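PDB 6ZD1: telomerase reverse transcriptase from Candida tropicalis MYA-3404, which probably elongates telomeres as the catalytic subunit of telomerase, a reverse transcriptase that copies a template within its RNA component onto chromosome ends. Local coordinates for residues Y163-W166 with V167-L171; I4-N7 with V8-L12; V287-L290 with K291-A294; E354-A357 with G358-E362; I695-L698 with Y699-I703. All coordinates share one frame; numbering follows the deposited sequence.

Interaction 1: Y163-W166 with V167-L171; sequences YINW and VFISL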
loop_
_atom_site.group_PDB
_atom_site.type_symbol
_atom_site.label_atom_id
_atom_site.label_comp_id
_atom_site.label_asym_id
_atom_site.label_seq_id
_atom_site.Cartn_x
_atom_site.Cartn_y
_atom_site.Cartn_z
ATOM N N TYR A 163 29.415 8.811 -0.866
ATOM C CA TYR A 163 29.263 9.909 -1.814
ATOM C C TYR A 163 28.046 9.696 -2.700
ATOM O O TYR A 163 27.184 10.577 -2.812
ATOM C CB TYR A 163 30.522 10.054 -2.668
ATOM C CG TYR A 163 30.377 11.053 -3.796
ATOM C CD1 TYR A 163 30.355 12.418 -3.537
ATOM C CD2 TYR A 163 30.270 10.633 -5.120
ATOM C CE1 TYR A 163 30.225 13.339 -4.562
ATOM C CE2 TYR A 163 30.140 11.549 -6.152
ATOM C CZ TYR A 163 30.119 12.902 -5.865
ATOM O OH TYR A 163 29.991 13.829 -6.876
ATOM N N ILE A 164 27.957 8.526 -3.339
ATOM C CA ILE A 164 26.825 8.253 -4.217
ATOM C C ILE A 164 25.525 8.291 -3.429
ATOM O O ILE A 164 24.501 8.791 -3.914
ATOM C CB ILE A 164 27.014 6.904 -4.934
ATOM C CG1 ILE A 164 28.254 6.950 -5.827
ATOM C CG2 ILE A 164 25.780 6.561 -5.751
ATOM C CD1 ILE A 164 28.240 8.085 -6.833
ATOM N N ASN A 165 25.549 7.789 -2.193
ATOM C CA ASN A 165 24.365 7.863 -1.345
ATOM C C ASN A 165 23.943 9.313 -1.133
ATOM O O ASN A 165 22.766 9.658 -1.283
ATOM C CB ASN A 165 24.637 7.167 -0.010
ATOM C CG ASN A 165 23.380 6.949 0.800
ATOM O OD1 ASN A 165 23.055 7.738 1.686
ATOM N ND2 ASN A 165 22.664 5.872 0.501
ATOM N N TRP A 166 24.905 10.186 -0.817
ATOM C CA TRP A 166 24.592 11.603 -0.658
ATOM C C TRP A 166 24.124 12.226 -1.967
ATOM O O TRP A 166 23.291 13.140 -1.954
ATOM C CB TRP A 166 25.811 12.353 -0.115
ATOM C CG TRP A 166 25.658 13.850 -0.121
ATOM C CD1 TRP A 166 24.997 14.613 0.799
ATOM C CD2 TRP A 166 26.187 14.764 -1.093
ATOM N NE1 TRP A 166 25.080 15.943 0.460
ATOM C CE2 TRP A 166 25.803 16.062 -0.698
ATOM C CE3 TRP A 166 26.943 14.610 -2.259
ATOM C CZ2 TRP A 166 26.154 17.198 -1.426
ATOM C CZ3 TRP A 166 27.289 15.740 -2.980
ATOM C CH2 TRP A 166 26.895 17.016 -2.559
ATOM N N VAL A 167 24.644 11.763 -3.106
ATOM C CA VAL A 167 24.179 12.293 -4.385
ATOM C C VAL A 167 22.729 11.893 -4.641
ATOM O O VAL A 167 21.937 12.683 -5.169
ATOM C CB VAL A 167 25.099 11.833 -5.531
ATOM C CG1 VAL A 167 24.488 12.203 -6.871
ATOM C CG2 VAL A 167 26.481 12.457 -5.390
ATOM N N PHE A 168 22.350 10.675 -4.254
ATOM C CA PHE A 168 21.009 10.185 -4.551
ATOM C C PHE A 168 19.979 10.628 -3.515
ATOM O O PHE A 168 18.891 11.082 -3.885
ATOM C CB PHE A 168 21.017 8.656 -4.658
ATOM C CG PHE A 168 21.305 8.140 -6.043
ATOM C CD1 PHE A 168 20.306 7.546 -6.797
ATOM C CD2 PHE A 168 22.573 8.245 -6.587
ATOM C CE1 PHE A 168 20.565 7.066 -8.071
ATOM C CE2 PHE A 168 22.841 7.764 -7.860
ATOM C CZ PHE A 168 21.833 7.174 -8.604
ATOM N N ILE A 169 20.299 10.521 -2.224
ATOM C CA ILE A 169 19.299 10.812 -1.200
ATOM C C ILE A 169 19.225 12.300 -0.856
ATOM O O ILE A 169 18.165 12.779 -0.437
ATOM C CB ILE A 169 19.547 9.981 0.073
ATOM C CG1 ILE A 169 20.668 10.600 0.919
ATOM C CG2 ILE A 169 19.841 8.525 -0.285
ATOM C CD1 ILE A 169 20.814 9.997 2.307
ATOM N N SER A 170 20.319 13.045 -1.016
ATOM C CA SER A 170 20.315 14.471 -0.711
ATOM C C SER A 170 20.105 15.328 -1.951
ATOM O O SER A 170 19.260 16.225 -1.944
ATOM C CB SER A 170 21.618 14.885 -0.010
ATOM O OG SER A 170 21.786 14.194 1.217
ATOM N N LEU A 171 20.859 15.075 -3.021
ATOM C CA LEU A 171 20.719 15.896 -4.217
ATOM C C LEU A 171 19.477 15.517 -5.019
ATOM O O LEU A 171 18.575 16.340 -5.206
ATOM C CB LEU A 171 21.974 15.783 -5.083
ATOM C CG LEU A 171 23.198 16.512 -4.535
ATOM C CD1 LEU A 171 24.360 16.401 -5.498
ATOM C CD2 LEU A 171 22.839 17.956 -4.302
#

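Interaction 2: I4-N7 with V8-L12; sequences IRTN and VQEVL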
loop_
_atom_site.group_PDB
_atom_site.type_symbol
_atom_site.label_atom_id
_atom_site.label_comp_id
_atom_site.label_asym_id
_atom_site.label_seq_id
_atom_site.Cartn_x
_atom_site.Cartn_y
_atom_site.Cartn_z
ATOM N N ILE A 4 21.114 22.065 -1.496
ATOM C CA ILE A 4 21.970 21.556 -0.431
ATOM C C ILE A 4 21.883 22.540 0.728
ATOM O O ILE A 4 22.340 23.684 0.619
ATOM C CB ILE A 4 23.418 21.391 -0.913
ATOM C CG1 ILE A 4 23.439 20.693 -2.271
ATOM C CG2 ILE A 4 24.256 20.640 0.120
ATOM C CD1 ILE A 4 24.812 20.588 -2.892
ATOM N N ARG A 5 21.301 22.105 1.843
ATOM C CA ARG A 5 21.167 22.932 3.040
ATOM C C ARG A 5 22.066 22.414 4.161
ATOM O O ARG A 5 21.698 22.417 5.337
ATOM C CB ARG A 5 19.706 23.017 3.484
ATOM C CG ARG A 5 18.956 24.226 2.900
ATOM C CD ARG A 5 17.475 23.937 2.638
ATOM N NE ARG A 5 17.295 22.834 1.694
ATOM C CZ ARG A 5 16.125 22.458 1.182
ATOM N NH1 ARG A 5 15.010 23.098 1.513
ATOM N NH2 ARG A 5 16.071 21.439 0.333
ATOM N N THR A 6 23.256 21.948 3.786
ATOM C CA THR A 6 24.327 21.620 4.715
ATOM C C THR A 6 25.623 22.197 4.161
ATOM O O THR A 6 25.741 22.459 2.961
ATOM C CB THR A 6 24.455 20.102 4.935
ATOM O OG1 THR A 6 24.511 19.434 3.670
ATOM C CG2 THR A 6 23.269 19.570 5.725
ATOM N N ASN A 7 26.598 22.414 5.042
ATOM C CA ASN A 7 27.859 23.001 4.616
ATOM C C ASN A 7 28.826 21.907 4.170
ATOM O O ASN A 7 28.539 20.711 4.263
ATOM C CB ASN A 7 28.460 23.864 5.728
ATOM C CG ASN A 7 28.648 23.107 7.033
ATOM O OD1 ASN A 7 28.753 21.883 7.052
ATOM N ND2 ASN A 7 28.694 23.845 8.138
ATOM N N VAL A 8 29.992 22.325 3.668
ATOM C CA VAL A 8 31.008 21.365 3.239
ATOM C C VAL A 8 31.448 20.497 4.408
ATOM O O VAL A 8 31.737 19.306 4.237
ATOM C CB VAL A 8 32.209 22.098 2.608
ATOM C CG1 VAL A 8 33.167 21.099 1.976
ATOM C CG2 VAL A 8 31.739 23.123 1.589
ATOM N N GLN A 9 31.502 21.075 5.609
ATOM C CA GLN A 9 31.915 20.316 6.783
ATOM C C GLN A 9 30.948 19.175 7.071
ATOM O O GLN A 9 31.371 18.070 7.431
ATOM C CB GLN A 9 32.020 21.255 7.986
ATOM C CG GLN A 9 32.432 20.585 9.281
ATOM C CD GLN A 9 32.466 21.556 10.445
ATOM O OE1 GLN A 9 32.014 22.697 10.331
ATOM N NE2 GLN A 9 33.004 21.110 11.573
ATOM N N GLU A 10 29.646 19.418 6.908
ATOM C CA GLU A 10 28.648 18.396 7.208
ATOM C C GLU A 10 28.573 17.334 6.117
ATOM O O GLU A 10 28.427 16.143 6.420
ATOM C CB GLU A 10 27.277 19.047 7.410
ATOM C CG GLU A 10 27.108 19.734 8.760
ATOM C CD GLU A 10 26.086 20.859 8.725
ATOM O OE1 GLU A 10 26.440 21.995 9.104
ATOM O OE2 GLU A 10 24.933 20.610 8.314
ATOM N N VAL A 11 28.676 17.736 4.850
ATOM C CA VAL A 11 28.606 16.767 3.759
ATOM C C VAL A 11 29.818 15.846 3.791
ATOM O O VAL A 11 29.695 14.625 3.649
ATOM C CB VAL A 11 28.479 17.481 2.402
ATOM C CG1 VAL A 11 28.578 16.472 1.266
ATOM C CG2 VAL A 11 27.168 18.241 2.322
ATOM N N LEU A 12 31.010 16.419 3.981
ATOM C CA LEU A 12 32.209 15.597 4.086
ATOM C C LEU A 12 32.146 14.680 5.300
ATOM O O LEU A 12 32.710 13.581 5.280
ATOM C CB LEU A 12 33.449 16.490 4.137
ATOM C CG LEU A 12 34.821 15.815 4.090
ATOM C CD1 LEU A 12 35.688 16.433 3.003
ATOM C CD2 LEU A 12 35.506 15.916 5.442
#

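Interaction 3: V287-L290 with K291-A294; sequences VLQL and KLNA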
loop_
_atom_site.group_PDB
_atom_site.type_symbol
_atom_site.label_atom_id
_atom_site.label_comp_id
_atom_site.label_asym_id
_atom_site.label_seq_id
_atom_site.Cartn_x
_atom_site.Cartn_y
_atom_site.Cartn_z
ATOM N N VAL A 287 -9.636 -7.583 18.579
ATOM C CA VAL A 287 -10.856 -8.199 19.088
ATOM C C VAL A 287 -11.962 -8.124 18.044
ATOM O O VAL A 287 -12.723 -9.081 17.856
ATOM C CB VAL A 287 -11.276 -7.537 20.412
ATOM C CG1 VAL A 287 -12.563 -8.160 20.937
ATOM C CG2 VAL A 287 -10.158 -7.658 21.433
ATOM N N LEU A 288 -12.054 -7.001 17.331
ATOM C CA LEU A 288 -13.038 -6.896 16.259
ATOM C C LEU A 288 -12.790 -7.951 15.191
ATOM O O LEU A 288 -13.737 -8.568 14.685
ATOM C CB LEU A 288 -13.009 -5.497 15.649
ATOM C CG LEU A 288 -13.497 -4.347 16.532
ATOM C CD1 LEU A 288 -13.327 -3.026 15.808
ATOM C CD2 LEU A 288 -14.945 -4.553 16.939
ATOM N N GLN A 289 -11.521 -8.191 14.851
ATOM C CA GLN A 289 -11.205 -9.187 13.834
ATOM C C GLN A 289 -11.559 -10.594 14.301
ATOM O O GLN A 289 -12.028 -11.416 13.506
ATOM C CB GLN A 289 -9.726 -9.102 13.457
ATOM C CG GLN A 289 -9.356 -9.880 12.200
ATOM C CD GLN A 289 -10.022 -9.331 10.950
ATOM O OE1 GLN A 289 -9.655 -8.265 10.456
ATOM N NE2 GLN A 289 -11.008 -10.058 10.434
ATOM N N LEU A 290 -11.345 -10.891 15.587
ATOM C CA LEU A 290 -11.673 -12.220 16.095
ATOM C C LEU A 290 -13.178 -12.449 16.129
ATOM O O LEU A 290 -13.660 -13.502 15.692
ATOM C CB LEU A 290 -11.069 -12.415 17.484
ATOM C CG LEU A 290 -9.567 -12.685 17.503
ATOM C CD1 LEU A 290 -9.091 -12.972 18.917
ATOM C CD2 LEU A 290 -9.229 -13.840 16.570
ATOM N N LYS A 291 -13.937 -11.472 16.636
ATOM C CA LYS A 291 -15.391 -11.574 16.609
ATOM C C LYS A 291 -15.893 -11.762 15.186
ATOM O O LYS A 291 -16.826 -12.535 14.942
ATOM C CB LYS A 291 -16.019 -10.327 17.231
ATOM C CG LYS A 291 -15.778 -10.178 18.717
ATOM C CD LYS A 291 -16.507 -11.263 19.481
ATOM C CE LYS A 291 -16.216 -11.183 20.965
ATOM N NZ LYS A 291 -16.790 -12.357 21.678
ATOM N N LEU A 292 -15.273 -11.067 14.231
ATOM C CA LEU A 292 -15.677 -11.187 12.837
ATOM C C LEU A 292 -15.291 -12.546 12.266
ATOM O O LEU A 292 -16.041 -13.128 11.472
ATOM C CB LEU A 292 -15.047 -10.055 12.026
ATOM C CG LEU A 292 -15.727 -9.651 10.723
ATOM C CD1 LEU A 292 -17.170 -9.250 10.984
ATOM C CD2 LEU A 292 -14.960 -8.513 10.088
ATOM N N ASN A 293 -14.125 -13.068 12.657
ATOM C CA ASN A 293 -13.713 -14.390 12.196
ATOM C C ASN A 293 -14.617 -15.476 12.760
ATOM O O ASN A 293 -14.979 -16.421 12.049
ATOM C CB ASN A 293 -12.262 -14.657 12.590
ATOM C CG ASN A 293 -11.282 -13.836 11.788
ATOM O OD1 ASN A 293 -11.538 -13.496 10.633
ATOM N ND2 ASN A 293 -10.148 -13.514 12.397
ATOM N N ALA A 294 -14.987 -15.360 14.037
ATOM C CA ALA A 294 -15.835 -16.372 14.652
ATOM C C ALA A 294 -17.211 -16.414 14.004
ATOM O O ALA A 294 -17.863 -17.464 14.001
ATOM C CB ALA A 294 -15.956 -16.113 16.154
#

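Interaction 4: E354-A357 with G358-E362; sequences ESIA and GIFKE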
loop_
_atom_site.group_PDB
_atom_site.type_symbol
_atom_site.label_atom_id
_atom_site.label_comp_id
_atom_site.label_asym_id
_atom_site.label_seq_id
_atom_site.Cartn_x
_atom_site.Cartn_y
_atom_site.Cartn_z
ATOM N N GLU A 354 -24.638 -0.019 15.681
ATOM C CA GLU A 354 -25.487 -1.159 16.017
ATOM C C GLU A 354 -24.824 -2.480 15.630
ATOM O O GLU A 354 -24.887 -3.456 16.387
ATOM C CB GLU A 354 -26.845 -1.019 15.325
ATOM C CG GLU A 354 -27.591 0.273 15.667
ATOM C CD GLU A 354 -28.807 0.514 14.781
ATOM O OE1 GLU A 354 -29.149 -0.374 13.967
ATOM O OE2 GLU A 354 -29.420 1.599 14.899
ATOM N N SER A 355 -24.162 -2.525 14.469
ATOM C CA SER A 355 -23.472 -3.744 14.057
ATOM C C SER A 355 -22.387 -4.124 15.052
ATOM O O SER A 355 -22.226 -5.304 15.390
ATOM C CB SER A 355 -22.862 -3.569 12.668
ATOM O OG SER A 355 -23.865 -3.437 11.678
ATOM N N ILE A 356 -21.622 -3.134 15.521
ATOM C CA ILE A 356 -20.562 -3.405 16.487
ATOM C C ILE A 356 -21.146 -3.952 17.783
ATOM O O ILE A 356 -20.641 -4.933 18.344
ATOM C CB ILE A 356 -19.729 -2.133 16.725
ATOM C CG1 ILE A 356 -18.978 -1.756 15.444
ATOM C CG2 ILE A 356 -18.779 -2.327 17.890
ATOM C CD1 ILE A 356 -18.116 -0.519 15.583
ATOM N N ALA A 357 -22.236 -3.352 18.266
ATOM C CA ALA A 357 -22.912 -3.910 19.432
ATOM C C ALA A 357 -23.451 -5.303 19.140
ATOM O O ALA A 357 -23.606 -6.117 20.058
ATOM C CB ALA A 357 -24.044 -2.986 19.882
ATOM N N GLY A 358 -23.719 -5.601 17.867
ATOM C CA GLY A 358 -24.279 -6.898 17.526
ATOM C C GLY A 358 -23.301 -8.034 17.755
ATOM O O GLY A 358 -23.652 -9.059 18.345
ATOM N N ILE A 359 -22.057 -7.866 17.301
ATOM C CA ILE A 359 -21.073 -8.933 17.439
ATOM C C ILE A 359 -20.591 -9.097 18.870
ATOM O O ILE A 359 -19.880 -10.067 19.169
ATOM C CB ILE A 359 -19.886 -8.685 16.485
ATOM C CG1 ILE A 359 -19.080 -7.467 16.922
ATOM C CG2 ILE A 359 -20.385 -8.462 15.070
ATOM C CD1 ILE A 359 -17.951 -7.143 15.982
ATOM N N PHE A 360 -20.978 -8.187 19.765
ATOM C CA PHE A 360 -20.661 -8.274 21.185
ATOM C C PHE A 360 -21.897 -8.542 22.037
ATOM O O PHE A 360 -21.847 -8.378 23.261
ATOM C CB PHE A 360 -19.980 -6.991 21.659
ATOM C CG PHE A 360 -18.562 -6.841 21.190
ATOM C CD1 PHE A 360 -17.526 -7.447 21.880
ATOM C CD2 PHE A 360 -18.264 -6.077 20.074
ATOM C CE1 PHE A 360 -16.219 -7.305 21.457
ATOM C CE2 PHE A 360 -16.957 -5.930 19.646
ATOM C CZ PHE A 360 -15.934 -6.543 20.338
ATOM N N LYS A 361 -23.003 -8.959 21.417
ATOM C CA LYS A 361 -24.272 -9.044 22.136
ATOM C C LYS A 361 -24.239 -10.071 23.257
ATOM O O LYS A 361 -25.045 -9.979 24.189
ATOM C CB LYS A 361 -25.403 -9.379 21.161
ATOM C CG LYS A 361 -25.406 -10.822 20.678
ATOM C CD LYS A 361 -26.049 -10.957 19.306
ATOM C CE LYS A 361 -27.440 -10.350 19.272
ATOM N NZ LYS A 361 -28.026 -10.436 17.905
ATOM N N GLU A 362 -23.312 -11.025 23.207
ATOM C CA GLU A 362 -23.312 -12.166 24.109
ATOM C C GLU A 362 -22.322 -12.029 25.262
ATOM O O GLU A 362 -22.149 -12.985 26.027
ATOM C CB GLU A 362 -23.021 -13.443 23.316
ATOM C CG GLU A 362 -24.132 -13.827 22.347
ATOM C CD GLU A 362 -23.647 -14.697 21.202
ATOM O OE1 GLU A 362 -22.640 -14.334 20.560
ATOM O OE2 GLU A 362 -24.277 -15.746 20.943
#

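Interaction 5: I695-L698 with Y699-I703; sequences IEWL and YTLTI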
loop_
_atom_site.group_PDB
_atom_site.type_symbol
_atom_site.label_atom_id
_atom_site.label_comp_id
_atom_site.label_asym_id
_atom_site.label_seq_id
_atom_site.Cartn_x
_atom_site.Cartn_y
_atom_site.Cartn_z
ATOM N N ILE A 695 16.634 -22.920 0.607
ATOM C CA ILE A 695 15.403 -22.995 1.383
ATOM C C ILE A 695 15.726 -23.104 2.869
ATOM O O ILE A 695 15.063 -22.485 3.710
ATOM C CB ILE A 695 14.517 -24.164 0.893
ATOM C CG1 ILE A 695 13.592 -23.728 -0.250
ATOM C CG2 ILE A 695 13.603 -24.642 1.994
ATOM C CD1 ILE A 695 14.279 -23.158 -1.463
ATOM N N GLU A 696 16.778 -23.848 3.216
ATOM C CA GLU A 696 17.171 -23.945 4.619
ATOM C C GLU A 696 17.551 -22.579 5.180
ATOM O O GLU A 696 17.205 -22.251 6.322
ATOM C CB GLU A 696 18.329 -24.927 4.776
ATOM C CG GLU A 696 18.801 -25.079 6.206
ATOM C CD GLU A 696 20.048 -25.922 6.313
ATOM O OE1 GLU A 696 20.658 -26.209 5.262
ATOM O OE2 GLU A 696 20.415 -26.301 7.447
ATOM N N TRP A 697 18.254 -21.765 4.389
ATOM C CA TRP A 697 18.542 -20.397 4.808
ATOM C C TRP A 697 17.263 -19.586 4.926
ATOM O O TRP A 697 17.113 -18.775 5.846
ATOM C CB TRP A 697 19.495 -19.725 3.823
ATOM C CG TRP A 697 19.522 -18.231 3.966
ATOM C CD1 TRP A 697 20.314 -17.510 4.806
ATOM C CD2 TRP A 697 18.718 -17.276 3.255
ATOM N NE1 TRP A 697 20.058 -16.166 4.663
ATOM C CE2 TRP A 697 19.084 -15.997 3.716
ATOM C CE3 TRP A 697 17.728 -17.380 2.273
ATOM C CZ2 TRP A 697 18.496 -14.832 3.229
ATOM C CZ3 TRP A 697 17.146 -16.219 1.788
ATOM C CH2 TRP A 697 17.533 -14.964 2.268
ATOM N N LEU A 698 16.329 -19.791 3.996
ATOM C CA LEU A 698 15.080 -19.041 4.019
ATOM C C LEU A 698 14.311 -19.304 5.305
ATOM O O LEU A 698 13.783 -18.373 5.924
ATOM C CB LEU A 698 14.239 -19.413 2.799
ATOM C CG LEU A 698 12.845 -18.815 2.671
ATOM C CD1 LEU A 698 12.942 -17.355 2.277
ATOM C CD2 LEU A 698 12.027 -19.602 1.660
ATOM N N TYR A 699 14.280 -20.558 5.749
ATOM C CA TYR A 699 13.473 -20.916 6.905
ATOM C C TYR A 699 14.064 -20.427 8.217
ATOM O O TYR A 699 13.352 -20.412 9.227
ATOM C CB TYR A 699 13.287 -22.434 6.970
ATOM C CG TYR A 699 12.375 -22.987 5.901
ATOM C CD1 TYR A 699 11.687 -22.139 5.043
ATOM C CD2 TYR A 699 12.192 -24.359 5.753
ATOM C CE1 TYR A 699 10.851 -22.634 4.067
ATOM C CE2 TYR A 699 11.351 -24.865 4.776
ATOM C CZ TYR A 699 10.685 -23.996 3.936
ATOM O OH TYR A 699 9.846 -24.483 2.958
ATOM N N THR A 700 15.323 -19.996 8.229
ATOM C CA THR A 700 15.950 -19.541 9.461
ATOM C C THR A 700 15.765 -18.048 9.700
ATOM O O THR A 700 16.266 -17.528 10.702
ATOM C CB THR A 700 17.446 -19.879 9.454
ATOM O OG1 THR A 700 17.951 -19.823 10.791
ATOM C CG2 THR A 700 18.220 -18.884 8.609
ATOM N N LEU A 701 15.038 -17.357 8.825
ATOM C CA LEU A 701 14.842 -15.921 8.963
ATOM C C LEU A 701 13.708 -15.634 9.936
ATOM O O LEU A 701 12.640 -16.247 9.857
ATOM C CB LEU A 701 14.536 -15.293 7.606
ATOM C CG LEU A 701 15.603 -15.454 6.524
ATOM C CD1 LEU A 701 15.126 -14.827 5.221
ATOM C CD2 LEU A 701 16.913 -14.832 6.977
ATOM N N THR A 702 13.942 -14.690 10.845
ATOM C CA THR A 702 12.956 -14.246 11.819
ATOM C C THR A 702 12.943 -12.725 11.866
ATOM O O THR A 702 13.812 -12.053 11.303
ATOM C CB THR A 702 13.247 -14.797 13.221
ATOM O OG1 THR A 702 14.556 -14.383 13.633
ATOM C CG2 THR A 702 13.165 -16.315 13.238
ATOM N N ILE A 703 11.947 -12.185 12.554
ATOM C CA ILE A 703 11.917 -10.760 12.856
ATOM C C ILE A 703 12.785 -10.500 14.079
ATOM O O ILE A 703 12.866 -11.331 14.992
ATOM C CB ILE A 703 10.469 -10.278 13.067
ATOM C CG1 ILE A 703 9.630 -11.346 13.779
ATOM C CG2 ILE A 703 9.834 -9.912 11.734
ATOM C CD1 ILE A 703 9.732 -11.336 15.297
#

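Interaction 1: Y163-W166 with V167-L171
Val167 sits over the ring of Tyr163, one helical turn earlier, and makes the clearest CH-pi contact here: its CG2 lies 3.8 Å from the centroid of the Tyr163 ring and 16° off the ring normal. Tyr163 CG lies opposite its backbone N (chi1 172°), which carries the ring along the helix to the Val167 methyl. A looser CH-pi contact joins Leu171 CD1 to the six-membered ring of Trp166, off-centre, with a centroid distance of 4.3 Å. Between these two, Val167 CG2 also meets Trp166 CE3 at 3.8 Å, so one methyl touches both Tyr163 and Trp166. On another flank Ile164 and Phe168 run side by side, and Ile164 CG2 comes within 3.7 Å of Phe168 CD2.

All of this lies on helix 158-179 of the telomerase RNA-binding domain, where the i, i+4 pattern gives way to a wider pi-type turn at 167-171. Phe168 also meets Phe115 edge to face, and the Tyr163 hydroxyl is hydrogen-bonded to Ala98 O.

Among the backbone bonds, Ile169 N reaches Asn165 O at 2.8 Å and nearly straight, 172° at the hydrogen. At the pi turn Trp166 O takes two donors: Leu171 N at 3.3 Å, in the carbonyl plane, and Ser170 N at 3.1 Å, well above that plane.

Interaction 2: I4-N7 with V8-L12
Asn7 folds its side chain back over the first turn of helix 8-14 and meets Glu10 there. Its CB lies 3.0 Å from Val8 N, and CG is turned in between the backbone N and the carbonyl carbon (chi1 56°), which aims OD1 at Glu10 N in the first turn. CG comes 3.2 Å from Glu10 OE1. The tip oxygen, OD1, accepts from Glu10 N at 2.6 Å, with an angle of 144° at the hydrogen: the N-cap bond. The other branch, ND2, lies 3.1 Å from Glu10 OE1, but the angle is too poor for a hydrogen bond. The amide and carboxylate planes stand 67° apart. Asn7 O meanwhile receives Val11 N at 3.0 Å, the first i, i+4 bond of the helix. Beside the cap, Thr6 OG1 rests 3.2 Å from Val11 CG2, and Thr6 CG2 lies near Glu10 OE2.

This N-terminal turn is laid against two longer helices. Ile4 packs on Trp166 and Leu171 of helix 158-179 and on Ile44 of helix 36-50, while Val11 reaches Trp166 and Val41 and Val8 leans on Lys38 and Ser42.

Interaction 3: V287-L290 with K291-A294
Gln289 and Asn293 cross at a slant one turn apart, their amide planes only 28° from each other. Gln289 CG starts out opposite the backbone N (chi1 -167°), and the chain then bends at chi2, so its NE2 hangs over the following turn and points at Asn293 OD1. The bond from Gln289 NE2 to Asn293 OD1 is weak and long, 3.5 Å. Asn293 leans back over the preceding turn, its ND2 at 3.7 Å from Gln289 CG and its CG 3.1 Å from Gln289 O. That same Gln289 O accepts Asn293 N at 2.8 Å, so the two residues are joined by a backbone bond as well as by the weak amide one.

Lys291 leaves the helix on a different flank. Its CG passes 3.4 Å from Val287 O, and a bend at chi2 carries the chain away to a salt bridge between its NZ and Asp363. The bond from Lys291 N to Val287 O runs almost straight, 178° at the hydrogen. Leu292 lies along a third direction, its CB 3.3 Å from Leu288 O, and its side chain touches Asp474 of helix 469-484; Leu288 packs on Ile471 and Ile475 there.

Regular i, i+4 backbone bonds, continuing to Ala294 N and Leu290 O at 2.8 Å, make this an ordinary alpha-helical stretch of the long helix 263-298 in the reverse transcriptase domain, with Leu288 and Leu292 facing helix 469-484.

Interaction 4: E354-A357 with G358-E362
Ser355 O is approached by two amide groups in the last part of helix 349-359. Ile359 N gives it the i, i+4 bond, 3.2 Å long and 151° at the hydrogen, with the donor tilted 18° from the carbonyl plane. Gly358 N lies 2.9 Å from Ser355 O but is badly angled, so this second bond is weak; the same N-H also makes a weak bond to Glu354 O. The regular pattern is thus giving out, and a weak i, i+3 bond follows from Phe360 N to Ala357 O at 3.4 Å.

Side chains gather round the next carbonyl, Ile356 O. Phe360 presents its ring edge to it, with CD2 at 3.2 Å and the oxygen near the ring plane. Ile359 CG1, placed between its own backbone N and carbonyl carbon (chi1 68°), comes to 3.3 Å from the same oxygen. Ile356 CG2 and Phe360 CD2 are in looser apolar contact at 4.4 Å. Gly358 has no side chain to place beside Ser355 O and Glu354 O, where the turn is close.

Helix 349-359 lies within the reverse transcriptase domain, packed against three others. Ser355 and Ile356 lie against helix 469-484, and Ile356 also meets Ile432 and Cys435 of helix 428-440. Phe360, in the loop that follows, touches Ile431 of that helix and Val287 and Leu288 of helix 263-298.

Interaction 5: I695-L698 with Y699-I703
Tyr699 N donates to Ile695 O at 2.9 Å, and the same oxygen lies over one face of the Tyr699 ring, 3.5 Å from CG. Farther out over the ring, Ile695 CG2 makes a CH-pi contact, 3.8 Å from the centroid and 21° off the normal; the two side chains run side by side in the same direction. The Tyr699 hydroxyl is hydrogen-bonded to Thr682 OG1, so the ring is held at its far end too.

Past Tyr699 the donors change partners. Thr700 N bonds to Trp697 O at 3.2 Å, from well above the carbonyl plane (66° out of it). Leu701 N makes a weak but fairly straight bond to Leu698 O at 3.3 Å. These i, i+3 bonds form the turn that leads from helix 692-699 into strand 702-703; that strand pairs antiparallel with 389-390, through backbone bonds between Thr702 and Ile390. Lys678 NZ is hydrogen-bonded to the carbonyl oxygens of Tyr699 and Leu701, taking up two acceptors of the turn.

On the side of Trp697, Leu701 CD1 stands over the six-membered ring at 4.1 Å from its centroid and 22° off the normal. With CG opposite the backbone N, the Trp697 ring reaches along the helix and CH2 comes under that methyl, while Trp697 NE1 has a weak hydrogen bond to Glu391. Thr700 CG2 also crowds Trp697 O at 3.0 Å.

Along the chain the order is interaction 2, 1, 3, 4, 5, and the contacts fall into two touching pairs and one that stands apart. Interactions 1 and 2 have centres about 12 Å apart and meet where the N-terminal stretch lies on helix 158-179 (Trp166 CE2 to Val11 CG1, 3.4 Å). Interactions 3 and 4, about 11 Å between centres, join helix 263-298 to the last part of helix 349-359 inside the reverse transcriptase domain. Interactions 1 and 3 lie on opposite sides of the chain's centre, about 47 Å between centres. Interaction 5, near the C-terminus, touches neither pair, so RNA-binding domain, reverse transcriptase domain and C-terminal helices each have their own local packing.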